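Local structure of putative cytoplasmic protein (Salmonella typhimurium, 2GK3) at residues I86-L92 with K136-T142; G120-I124 with L144-L148; G218-C222 with Q251-R255. The protein is of unknown function but belongs to a putative glutamine amidotransferase family and assembles into a hexamer. One frame throughout, in Å; residues are numbered along the deposited sequence.

Contact 1: residues I86-L92 with K136-T142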
ATOM      1  N   ILE E  86     -15.413   0.808 -14.773  1.00 28.45           N
ATOM      2  CA  ILE E  86     -14.080   0.493 -15.267  1.00 27.52           C
ATOM      3  C   ILE E  86     -13.487   1.702 -16.024  1.00 27.15           C
ATOM      4  O   ILE E  86     -14.094   2.239 -16.938  1.00 26.29           O
ATOM      5  CB  ILE E  86     -14.071  -0.853 -16.078  1.00 27.59           C
ATOM      6  CG1 ILE E  86     -12.711  -1.122 -16.734  1.00 26.79           C
ATOM      7  CG2 ILE E  86     -15.191  -0.882 -17.118  1.00 27.32           C
ATOM      8  CD1 ILE E  86     -12.645  -2.500 -17.427  1.00 28.27           C
ATOM      9  N   GLY E  87     -12.299   2.136 -15.611  1.00 26.87           N
ATOM     10  CA  GLY E  87     -11.692   3.326 -16.192  1.00 26.88           C
ATOM     11  C   GLY E  87     -11.083   3.130 -17.580  1.00 26.98           C
ATOM     12  O   GLY E  87     -10.857   1.986 -18.042  1.00 26.55           O
ATOM     13  N   SER E  88     -10.816   4.253 -18.249  1.00 26.13           N
ATOM     14  CA  SER E  88     -10.226   4.218 -19.597  1.00 25.75           C
ATOM     15  C   SER E  88      -8.828   3.585 -19.633  1.00 25.89           C
ATOM     16  O   SER E  88      -8.468   2.923 -20.608  1.00 26.22           O
ATOM     17  CB  SER E  88     -10.197   5.625 -20.192  1.00 25.34           C
ATOM     18  OG  SER E  88      -9.424   6.494 -19.401  1.00 23.52           O
ATOM     19  N   ASN E  89      -8.062   3.772 -18.557  1.00 25.98           N
ATOM     20  CA  ASN E  89      -6.712   3.230 -18.434  1.00 26.28           C
ATOM     21  C   ASN E  89      -6.718   1.716 -18.586  1.00 27.05           C
ATOM     22  O   ASN E  89      -5.780   1.148 -19.156  1.00 27.62           O
ATOM     23  CB  ASN E  89      -6.089   3.602 -17.086  1.00 25.97           C
ATOM     24  CG  ASN E  89      -5.687   5.077 -16.987  1.00 25.86           C
ATOM     25  OD1 ASN E  89      -5.427   5.746 -17.988  1.00 25.78           O
ATOM     26  ND2 ASN E  89      -5.594   5.575 -15.763  1.00 25.59           N
ATOM     27  N   THR E  90      -7.772   1.061 -18.105  1.00 27.39           N
ATOM     28  CA  THR E  90      -7.837  -0.405 -18.175  1.00 28.03           C
ATOM     29  C   THR E  90      -7.878  -0.884 -19.626  1.00 28.62           C
ATOM     30  O   THR E  90      -7.143  -1.808 -19.985  1.00 29.21           O
ATOM     31  CB  THR E  90      -8.988  -1.030 -17.327  1.00 27.65           C
ATOM     32  OG1 THR E  90      -8.781  -0.699 -15.953  1.00 27.28           O
ATOM     33  CG2 THR E  90      -9.005  -2.570 -17.465  1.00 26.51           C
ATOM     34  N   PHE E  91      -8.704  -0.230 -20.445  1.00 28.39           N
ATOM     35  CA  PHE E  91      -8.785  -0.501 -21.881  1.00 27.99           C
ATOM     36  C   PHE E  91      -7.519  -0.115 -22.659  1.00 28.24           C
ATOM     37  O   PHE E  91      -7.053  -0.865 -23.501  1.00 28.78           O
ATOM     38  CB  PHE E  91      -9.959   0.242 -22.468  1.00 27.63           C
ATOM     39  CG  PHE E  91     -11.289  -0.285 -22.041  1.00 27.56           C
ATOM     40  CD1 PHE E  91     -12.045   0.396 -21.092  1.00 25.28           C
ATOM     41  CD2 PHE E  91     -11.807  -1.452 -22.604  1.00 28.78           C
ATOM     42  CE1 PHE E  91     -13.289  -0.065 -20.692  1.00 24.92           C
ATOM     43  CE2 PHE E  91     -13.068  -1.930 -22.200  1.00 29.51           C
ATOM     44  CZ  PHE E  91     -13.809  -1.214 -21.237  1.00 26.64           C
ATOM     45  N   LEU E  92      -6.977   1.061 -22.369  1.00 28.27           N
ATOM     46  CA  LEU E  92      -5.829   1.601 -23.072  1.00 27.73           C
ATOM     47  C   LEU E  92      -4.498   0.942 -22.708  1.00 27.82           C
ATOM     48  O   LEU E  92      -3.612   0.836 -23.567  1.00 28.04           O
ATOM     49  CB  LEU E  92      -5.739   3.117 -22.837  1.00 27.48           C
ATOM     50  CG  LEU E  92      -6.764   3.959 -23.614  1.00 27.74           C
ATOM     51  CD1 LEU E  92      -6.975   5.354 -23.030  1.00 23.30           C
ATOM     52  CD2 LEU E  92      -6.387   4.029 -25.101  1.00 27.35           C
ATOM     53  N   LYS E 136     -10.147   9.887 -12.320  1.00 26.87           N
ATOM     54  CA  LYS E 136      -9.335   8.732 -12.693  1.00 26.49           C
ATOM     55  C   LYS E 136      -9.859   7.957 -13.903  1.00 25.73           C
ATOM     56  O   LYS E 136      -9.051   7.369 -14.659  1.00 25.38           O
ATOM     57  CB  LYS E 136      -9.223   7.762 -11.506  1.00 26.80           C
ATOM     58  CG  LYS E 136      -8.237   8.202 -10.418  1.00 28.93           C
ATOM     59  CD  LYS E 136      -8.313   7.273  -9.226  1.00 29.92           C
ATOM     60  CE  LYS E 136      -7.416   7.742  -8.090  1.00 32.65           C
ATOM     61  NZ  LYS E 136      -6.005   7.376  -8.351  1.00 33.18           N
ATOM     62  N   ALA E 137     -11.187   7.906 -14.048  1.00 24.51           N
ATOM     63  CA  ALA E 137     -11.820   7.197 -15.168  1.00 24.99           C
ATOM     64  C   ALA E 137     -11.387   7.859 -16.457  1.00 25.40           C
ATOM     65  O   ALA E 137     -11.168   7.173 -17.463  1.00 25.23           O
ATOM     66  CB  ALA E 137     -13.330   7.188 -15.048  1.00 24.49           C
ATOM     67  N   ASN E 138     -11.256   9.199 -16.396  1.00 25.55           N
ATOM     68  CA  ASN E 138     -10.562   9.990 -17.403  1.00 24.94           C
ATOM     69  C   ASN E 138     -11.085   9.891 -18.852  1.00 25.04           C
ATOM     70  O   ASN E 138     -10.345  10.175 -19.791  1.00 25.02           O
ATOM     71  CB  ASN E 138      -9.068   9.630 -17.382  1.00 25.05           C
ATOM     72  CG  ASN E 138      -8.219  10.633 -18.141  1.00 24.88           C
ATOM     73  OD1 ASN E 138      -8.363  11.850 -17.960  1.00 26.15           O
ATOM     74  ND2 ASN E 138      -7.339  10.136 -18.992  1.00 20.71           N
ATOM     75  N   TYR E 139     -12.349   9.523 -19.028  1.00 24.94           N
ATOM     76  CA  TYR E 139     -12.882   9.233 -20.348  1.00 25.34           C
ATOM     77  C   TYR E 139     -12.910  10.419 -21.315  1.00 26.16           C
ATOM     78  O   TYR E 139     -12.902  10.219 -22.540  1.00 26.78           O
ATOM     79  CB  TYR E 139     -14.262   8.579 -20.237  1.00 24.86           C
ATOM     80  CG  TYR E 139     -14.175   7.085 -19.996  1.00 24.47           C
ATOM     81  CD1 TYR E 139     -14.356   6.537 -18.713  1.00 23.77           C
ATOM     82  CD2 TYR E 139     -13.902   6.215 -21.052  1.00 22.75           C
ATOM     83  CE1 TYR E 139     -14.287   5.148 -18.504  1.00 22.53           C
ATOM     84  CE2 TYR E 139     -13.794   4.850 -20.848  1.00 24.11           C
ATOM     85  CZ  TYR E 139     -13.991   4.316 -19.584  1.00 23.62           C
ATOM     86  OH  TYR E 139     -13.878   2.936 -19.439  1.00 24.76           O
ATOM     87  N   LYS E 140     -12.911  11.641 -20.772  1.00 26.37           N
ATOM     88  CA  LYS E 140     -13.020  12.867 -21.580  1.00 26.47           C
ATOM     89  C   LYS E 140     -11.780  13.087 -22.447  1.00 26.58           C
ATOM     90  O   LYS E 140     -11.857  13.683 -23.517  1.00 26.80           O
ATOM     91  CB  LYS E 140     -13.243  14.075 -20.686  1.00 25.53           C
ATOM     92  CG  LYS E 140     -13.363  15.350 -21.475  1.00 27.17           C
ATOM     93  CD  LYS E 140     -13.759  16.537 -20.629  1.00 27.58           C
ATOM     94  CE  LYS E 140     -14.368  17.609 -21.542  1.00 27.34           C
ATOM     95  NZ  LYS E 140     -14.790  18.795 -20.779  1.00 26.77           N
ATOM     96  N   ASN E 141     -10.650  12.590 -21.958  1.00 26.85           N
ATOM     97  CA  ASN E 141      -9.370  12.724 -22.600  1.00 27.27           C
ATOM     98  C   ASN E 141      -9.014  11.487 -23.425  1.00 27.57           C
ATOM     99  O   ASN E 141      -7.843  11.230 -23.710  1.00 28.54           O
ATOM    100  CB  ASN E 141      -8.336  13.032 -21.530  1.00 27.05           C
ATOM    101  CG  ASN E 141      -8.627  14.356 -20.829  1.00 28.19           C
ATOM    102  OD1 ASN E 141      -8.909  15.361 -21.494  1.00 28.94           O
ATOM    103  ND2 ASN E 141      -8.599  14.362 -19.490  1.00 26.78           N
ATOM    104  N   THR E 142     -10.040  10.746 -23.838  1.00 27.62           N
ATOM    105  CA  THR E 142      -9.862   9.533 -24.643  1.00 27.30           C
ATOM    106  C   THR E 142     -10.678   9.618 -25.914  1.00 28.15           C
ATOM    107  O   THR E 142     -11.597  10.441 -26.020  1.00 28.69           O
ATOM    108  CB  THR E 142     -10.319   8.245 -23.884  1.00 27.43           C
ATOM    109  OG1 THR E 142     -11.749   8.226 -23.781  1.00 25.10           O
ATOM    110  CG2 THR E 142      -9.682   8.138 -22.482  1.00 24.15           C
TER
HETATM  111  O   HOH W   1      -7.028   7.362 -19.730  1.00 23.40           O
HETATM  112  O   HOH W   2      -8.877   5.094 -16.187  1.00 32.81           O
HETATM  113  O   HOH W   3      -6.473   8.106 -14.820  1.00 34.29           O

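Contact 2: residues G120-I124 with L144-L148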
ATOM      1  N   GLY E 120     -24.497  -1.002 -30.162  1.00 31.68           N
ATOM      2  CA  GLY E 120     -24.915  -0.124 -29.063  1.00 30.63           C
ATOM      3  C   GLY E 120     -23.910  -0.037 -27.915  1.00 30.41           C
ATOM      4  O   GLY E 120     -23.154  -0.994 -27.620  1.00 30.08           O
ATOM      5  N   LEU E 121     -23.912   1.111 -27.247  1.00 29.68           N
ATOM      6  CA  LEU E 121     -23.004   1.362 -26.134  1.00 28.51           C
ATOM      7  C   LEU E 121     -23.769   2.008 -24.990  1.00 28.95           C
ATOM      8  O   LEU E 121     -24.434   3.046 -25.181  1.00 28.97           O
ATOM      9  CB  LEU E 121     -21.847   2.274 -26.574  1.00 28.78           C
ATOM     10  CG  LEU E 121     -20.761   2.653 -25.548  1.00 27.94           C
ATOM     11  CD1 LEU E 121     -20.132   1.395 -24.998  1.00 26.77           C
ATOM     12  CD2 LEU E 121     -19.677   3.595 -26.127  1.00 26.80           C
ATOM     13  N   LEU E 122     -23.694   1.388 -23.813  1.00 27.93           N
ATOM     14  CA  LEU E 122     -24.231   1.997 -22.612  1.00 27.58           C
ATOM     15  C   LEU E 122     -23.098   2.153 -21.597  1.00 27.08           C
ATOM     16  O   LEU E 122     -22.359   1.205 -21.337  1.00 26.65           O
ATOM     17  CB  LEU E 122     -25.391   1.173 -22.023  1.00 27.81           C
ATOM     18  CG  LEU E 122     -25.756   1.430 -20.539  1.00 29.36           C
ATOM     19  CD1 LEU E 122     -26.424   2.821 -20.286  1.00 27.05           C
ATOM     20  CD2 LEU E 122     -26.614   0.285 -19.970  1.00 27.10           C
HETATM   21  N   MSE E 123     -22.936   3.371 -21.078  1.00 26.72           N
HETATM   22  CA  MSE E 123     -22.068   3.603 -19.939  1.00 25.52           C
HETATM   23  C   MSE E 123     -22.932   3.850 -18.705  1.00 26.43           C
HETATM   24  O   MSE E 123     -23.905   4.611 -18.762  1.00 26.05           O
HETATM   25  CB  MSE E 123     -21.103   4.776 -20.171  1.00 25.58           C
HETATM   26  CG  MSE E 123     -20.108   5.001 -18.977  1.00 24.22           C
HETATM   27 SE   MSE E 123     -18.568   6.093 -19.386  0.50 22.44          SE
HETATM   28  CE  MSE E 123     -17.455   4.806 -20.361  1.00 23.17           C
ATOM     29  N   ILE E 124     -22.561   3.202 -17.597  1.00 26.89           N
ATOM     30  CA  ILE E 124     -23.248   3.366 -16.319  1.00 27.19           C
ATOM     31  C   ILE E 124     -22.317   4.111 -15.377  1.00 28.25           C
ATOM     32  O   ILE E 124     -21.123   3.797 -15.297  1.00 28.39           O
ATOM     33  CB  ILE E 124     -23.663   1.995 -15.720  1.00 27.46           C
ATOM     34  CG1 ILE E 124     -24.671   1.294 -16.643  1.00 25.67           C
ATOM     35  CG2 ILE E 124     -24.191   2.154 -14.265  1.00 26.33           C
ATOM     36  CD1 ILE E 124     -25.059  -0.151 -16.199  1.00 27.08           C
ATOM     37  N   LEU E 144     -12.967   7.923 -26.833  1.00 27.81           N
ATOM     38  CA  LEU E 144     -14.351   7.520 -26.599  1.00 27.39           C
ATOM     39  C   LEU E 144     -15.295   8.699 -26.273  1.00 27.04           C
ATOM     40  O   LEU E 144     -16.505   8.571 -26.409  1.00 26.90           O
ATOM     41  CB  LEU E 144     -14.418   6.467 -25.468  1.00 27.06           C
ATOM     42  CG  LEU E 144     -15.606   5.497 -25.475  1.00 26.71           C
ATOM     43  CD1 LEU E 144     -15.599   4.609 -26.751  1.00 28.84           C
ATOM     44  CD2 LEU E 144     -15.654   4.624 -24.199  1.00 27.37           C
ATOM     45  N   ALA E 145     -14.746   9.819 -25.808  1.00 27.01           N
ATOM     46  CA  ALA E 145     -15.557  11.002 -25.475  1.00 27.00           C
ATOM     47  C   ALA E 145     -16.528  11.397 -26.621  1.00 27.52           C
ATOM     48  O   ALA E 145     -17.713  11.612 -26.386  1.00 27.38           O
ATOM     49  CB  ALA E 145     -14.657  12.185 -25.043  1.00 26.33           C
ATOM     50  N   GLU E 146     -16.038  11.433 -27.860  1.00 28.05           N
ATOM     51  CA  GLU E 146     -16.889  11.788 -29.017  1.00 28.82           C
ATOM     52  C   GLU E 146     -18.017  10.811 -29.310  1.00 29.28           C
ATOM     53  O   GLU E 146     -18.950  11.153 -30.041  1.00 29.85           O
ATOM     54  CB  GLU E 146     -16.055  11.950 -30.297  1.00 28.52           C
ATOM     55  CG  GLU E 146     -15.211  13.205 -30.337  1.00 30.57           C
ATOM     56  CD  GLU E 146     -16.032  14.479 -30.479  1.00 31.79           C
ATOM     57  OE1 GLU E 146     -17.210  14.397 -30.879  1.00 34.04           O
ATOM     58  OE2 GLU E 146     -15.493  15.567 -30.188  1.00 31.51           O
ATOM     59  N   VAL E 147     -17.925   9.595 -28.776  1.00 29.53           N
ATOM     60  CA  VAL E 147     -18.960   8.586 -29.012  1.00 29.32           C
ATOM     61  C   VAL E 147     -20.139   8.801 -28.056  1.00 29.18           C
ATOM     62  O   VAL E 147     -21.280   8.485 -28.401  1.00 29.22           O
ATOM     63  CB  VAL E 147     -18.406   7.117 -28.930  1.00 29.53           C
ATOM     64  CG1 VAL E 147     -19.516   6.086 -29.082  1.00 29.84           C
ATOM     65  CG2 VAL E 147     -17.336   6.875 -29.991  1.00 28.61           C
ATOM     66  N   LEU E 148     -19.876   9.359 -26.879  1.00 28.44           N
ATOM     67  CA  LEU E 148     -20.922   9.426 -25.832  1.00 28.45           C
ATOM     68  C   LEU E 148     -21.878  10.591 -26.064  1.00 28.49           C
ATOM     69  O   LEU E 148     -21.474  11.613 -26.618  1.00 28.06           O
ATOM     70  CB  LEU E 148     -20.304   9.477 -24.417  1.00 27.90           C
ATOM     71  CG  LEU E 148     -19.281   8.369 -24.100  1.00 27.82           C
ATOM     72  CD1 LEU E 148     -18.619   8.646 -22.765  1.00 25.63           C
ATOM     73  CD2 LEU E 148     -19.870   6.922 -24.153  1.00 25.04           C
TER

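Contact 3: residues G218-C222 with Q251-R255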
ATOM      1  N   GLY E 218     -24.527   3.351 -34.967  1.00 34.13           N
ATOM      2  CA  GLY E 218     -24.856   2.860 -33.629  1.00 33.60           C
ATOM      3  C   GLY E 218     -25.653   3.800 -32.747  1.00 33.20           C
ATOM      4  O   GLY E 218     -25.868   4.959 -33.075  1.00 32.93           O
ATOM      5  N   LYS E 219     -26.105   3.273 -31.618  1.00 33.43           N
ATOM      6  CA  LYS E 219     -26.945   4.003 -30.692  1.00 33.59           C
ATOM      7  C   LYS E 219     -26.320   3.970 -29.310  1.00 32.83           C
ATOM      8  O   LYS E 219     -25.656   3.004 -28.930  1.00 32.42           O
ATOM      9  CB  LYS E 219     -28.347   3.411 -30.648  1.00 33.94           C
ATOM     10  CG  LYS E 219     -29.223   3.857 -31.791  1.00 38.25           C
ATOM     11  CD  LYS E 219     -30.618   3.271 -31.648  1.00 43.04           C
ATOM     12  CE  LYS E 219     -31.655   4.165 -32.335  1.00 47.52           C
ATOM     13  NZ  LYS E 219     -32.342   5.126 -31.376  1.00 49.96           N
ATOM     14  N   THR E 220     -26.534   5.044 -28.568  1.00 31.81           N
ATOM     15  CA  THR E 220     -25.798   5.269 -27.353  1.00 31.23           C
ATOM     16  C   THR E 220     -26.713   5.645 -26.194  1.00 30.78           C
ATOM     17  O   THR E 220     -27.825   6.153 -26.388  1.00 30.69           O
ATOM     18  CB  THR E 220     -24.701   6.336 -27.567  1.00 31.40           C
ATOM     19  OG1 THR E 220     -25.304   7.582 -27.948  1.00 32.23           O
ATOM     20  CG2 THR E 220     -23.723   5.880 -28.661  1.00 30.02           C
ATOM     21  N   ALA E 221     -26.239   5.358 -24.988  1.00 29.63           N
ATOM     22  CA  ALA E 221     -26.979   5.652 -23.785  1.00 29.34           C
ATOM     23  C   ALA E 221     -26.009   5.883 -22.629  1.00 29.58           C
ATOM     24  O   ALA E 221     -24.910   5.297 -22.567  1.00 28.97           O
ATOM     25  CB  ALA E 221     -27.944   4.532 -23.455  1.00 29.13           C
ATOM     26  N   CYS E 222     -26.405   6.766 -21.726  1.00 28.90           N
ATOM     27  CA  CYS E 222     -25.604   6.994 -20.533  1.00 29.90           C
ATOM     28  C   CYS E 222     -26.559   7.026 -19.364  1.00 29.28           C
ATOM     29  O   CYS E 222     -27.581   7.709 -19.423  1.00 29.94           O
ATOM     30  CB  CYS E 222     -24.821   8.314 -20.625  1.00 29.16           C
ATOM     31  SG  CYS E 222     -23.403   8.280 -21.743  1.00 33.40           S
ATOM     32  N   GLN E 251     -32.442  -2.709 -25.089  1.00 35.22           N
ATOM     33  CA  GLN E 251     -33.256  -2.998 -26.263  1.00 35.52           C
ATOM     34  C   GLN E 251     -33.416  -1.762 -27.169  1.00 35.41           C
ATOM     35  O   GLN E 251     -33.430  -1.869 -28.404  1.00 35.04           O
ATOM     36  CB  GLN E 251     -34.626  -3.495 -25.795  1.00 35.46           C
ATOM     37  CG  GLN E 251     -35.172  -4.675 -26.576  1.00 38.03           C
ATOM     38  CD  GLN E 251     -35.118  -5.971 -25.800  0.50 40.28           C
ATOM     39  OE1 GLN E 251     -35.398  -5.996 -24.595  0.50 42.02           O
ATOM     40  NE2 GLN E 251     -34.789  -7.065 -26.487  0.50 39.59           N
ATOM     41  N   PHE E 252     -33.536  -0.589 -26.551  1.00 35.17           N
ATOM     42  CA  PHE E 252     -33.662   0.656 -27.308  1.00 35.23           C
ATOM     43  C   PHE E 252     -32.458   0.945 -28.223  1.00 34.80           C
ATOM     44  O   PHE E 252     -32.624   1.374 -29.373  1.00 34.55           O
ATOM     45  CB  PHE E 252     -33.929   1.844 -26.373  1.00 35.31           C
ATOM     46  CG  PHE E 252     -34.427   3.074 -27.094  1.00 36.16           C
ATOM     47  CD1 PHE E 252     -35.762   3.164 -27.508  1.00 36.48           C
ATOM     48  CD2 PHE E 252     -33.561   4.133 -27.373  1.00 35.83           C
ATOM     49  CE1 PHE E 252     -36.229   4.284 -28.186  1.00 36.23           C
ATOM     50  CE2 PHE E 252     -34.008   5.262 -28.048  1.00 37.55           C
ATOM     51  CZ  PHE E 252     -35.354   5.337 -28.462  1.00 38.34           C
ATOM     52  N   ILE E 253     -31.262   0.687 -27.708  1.00 34.41           N
ATOM     53  CA  ILE E 253     -30.010   1.031 -28.388  1.00 34.41           C
ATOM     54  C   ILE E 253     -29.359  -0.167 -29.126  1.00 35.22           C
ATOM     55  O   ILE E 253     -28.315  -0.021 -29.769  1.00 34.60           O
ATOM     56  CB  ILE E 253     -29.003   1.723 -27.396  1.00 33.94           C
ATOM     57  CG1 ILE E 253     -28.372   0.704 -26.442  1.00 33.28           C
ATOM     58  CG2 ILE E 253     -29.706   2.824 -26.577  1.00 32.27           C
ATOM     59  CD1 ILE E 253     -27.313   1.282 -25.507  1.00 33.82           C
ATOM     60  N   ALA E 254     -29.989  -1.342 -29.047  1.00 36.46           N
ATOM     61  CA  ALA E 254     -29.431  -2.551 -29.680  1.00 37.51           C
ATOM     62  C   ALA E 254     -29.249  -2.431 -31.188  1.00 38.45           C
ATOM     63  O   ALA E 254     -29.981  -1.706 -31.876  1.00 38.32           O
ATOM     64  CB  ALA E 254     -30.260  -3.771 -29.346  1.00 36.98           C
ATOM     65  N   ARG E 255     -28.247  -3.135 -31.695  1.00 40.21           N
ATOM     66  CA  ARG E 255     -28.089  -3.314 -33.131  1.00 42.15           C
ATOM     67  C   ARG E 255     -29.412  -3.713 -33.822  1.00 44.01           C
ATOM     68  O   ARG E 255     -30.200  -4.501 -33.279  1.00 43.80           O
ATOM     69  CB  ARG E 255     -27.022  -4.375 -33.409  1.00 41.71           C
ATOM     70  CG  ARG E 255     -26.636  -4.509 -34.881  1.00 40.74           C
ATOM     71  CD  ARG E 255     -25.653  -5.641 -35.097  1.00 39.23           C
ATOM     72  NE  ARG E 255     -24.529  -5.547 -34.165  1.00 39.55           N
ATOM     73  CZ  ARG E 255     -23.392  -4.898 -34.397  1.00 38.15           C
ATOM     74  NH1 ARG E 255     -23.181  -4.264 -35.544  1.00 37.42           N
ATOM     75  NH2 ARG E 255     -22.457  -4.894 -33.469  1.00 38.34           N
TER
HETATM   76  O   HOH W   4     -27.130   0.174 -32.196  1.00 19.69           O

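Contact 1: residues I86-L92 with K136-T142
The start of helix 88-92 and the loop just before it, in a fold that is probably glutamine amidotransferase-like, dock through S88 and I86 O onto A137 and Y139 of the loop leading from strand 120-124 to strand 150-151. S88 grips one carbonyl twice. Its backbone N gives a nearly straight bond (163°) to a lone pair of A137 O, while OG, folded back over the backbone (chi1 60°), donates to the same oxygen at 2.7 Å. The CB of S88 lies over one face of the Y139 ring, 3.9 Å from its centroid, in a CH-pi contact. From the rim of that ring Y139 OH donates to I86 O, and the F91 ring turns its edge toward the same hydroxyl, CE1 lying 3.3 Å from OH. T142 CG2 presses tightly against S88 CB and also touches L92 CD1. Water extends the junction: one molecule accepts from N89 N and probably donates to K136 O. The amide of N89 also reaches other chains, ND2 bonding D31 of the second subunit and OD1 bonding R158 of the third. Another water donates to S88 OG (2.6 Å) and N89 OD1 and accepts from N138 ND2.

Contact 2: residues G120-I124 with L144-L148
No ring or other flat side chain takes part directly where L121 and M123 meet L144, V147 and L148; the flat group beside them is the Y139 ring, which holds the selenomethionine methyl CE of M123 over the face turned away from helix 88-92 and touches L144 near its rim. The contact itself is wholly apolar. L121 and M123 project from the same face of strand 120-124, which pairs in parallel with strands 80-84 and 218-223, toward the short turn 144-148. One methyl does most of the work: L121 CD2 reaches V147 CG1 and L148 CD2 at 3.9 Å each, and L144 CD1 at 4.2 Å. With CG opposite the backbone N (chi1 -179°), the leucine stands out from the strand, and the valine crosses it at about a right angle. Two residues on, M123 divides its end between two leucines, SE lying 4.2 Å from L148 CD1 and CE as far from L144 CD2. L148 thus spans the pair with its two methyls, CD2 serving L121 and CD1 serving M123. Helix 107-116 flanks the cluster, with V115 against L121, and L108 and I111 against L144. Without a hydrogen bond or charge between the segments, the turn is held on the strand by burial and fit of methyl groups and the selenium, an association that depends on shape and exclusion of water and sets little directional demand.

Contact 3: residues G218-C222 with Q251-R255
Segment 218-222 of strand 218-223 runs past the carboxy-terminal part of helix 242-253, its backbone approaching most closely where the CA atoms of K219 and I253 lie 4.9 Å apart. I253 is the main filling between helix and strand. A chi1 of 75° swings CG1 back over its own backbone and lets both branches face the strand: CD1 lies 3.9 Å from A221 CB, and CG2 meets A221 CB and rests against T220 O. Its CB packs on K219 CB at 3.7 Å. The lysine then runs past the carbonyls of I253 and F252, CB against I253 O and CD 3.6 Å from F252 O, before bending at chi4 (-96°). There NZ comes obliquely to the F252 ring, 3.7 Å from CE2. The same ring meets F212 of strand 207-215 edge-to-face, while I253 also touches F212 and V80, so that this part of the helix is packed against neighbouring strands. No direct hydrogen bond joins the segments; water 4 bridges them instead, donating to I253 O at 2.7 Å and accepting a weak bond from K219 N. The chemistry is therefore mixed: an apolar I253-A221 centre on the sheet side and a more polar margin, where a water donates to I253 O and the lysine's positive charge may be mildly favoured by the nearby helical carbonyls.

How the contacts relate
Contacts 1 and 2 have centres 12 Å apart and share the loop after strand 120-124, their segments alternating along the chain. Y139 joins them: its CZ lies 3.6 Å from M123 CE. Contacts 2 and 3, 10 Å apart between centres, meet through the sheet, where the parallel strands 120-124 and 218-223 are neighbours and L121 O probably accepts a hydrogen bond from A221 N at 2.9 Å. Contact 1 does not touch contact 3; their centres are 21 Å apart and their nearest atoms about 9 Å. Contact 1 alone is touched by other subunits of the hexamer. With the protein's function unknown, none of the three can be assigned to an active site.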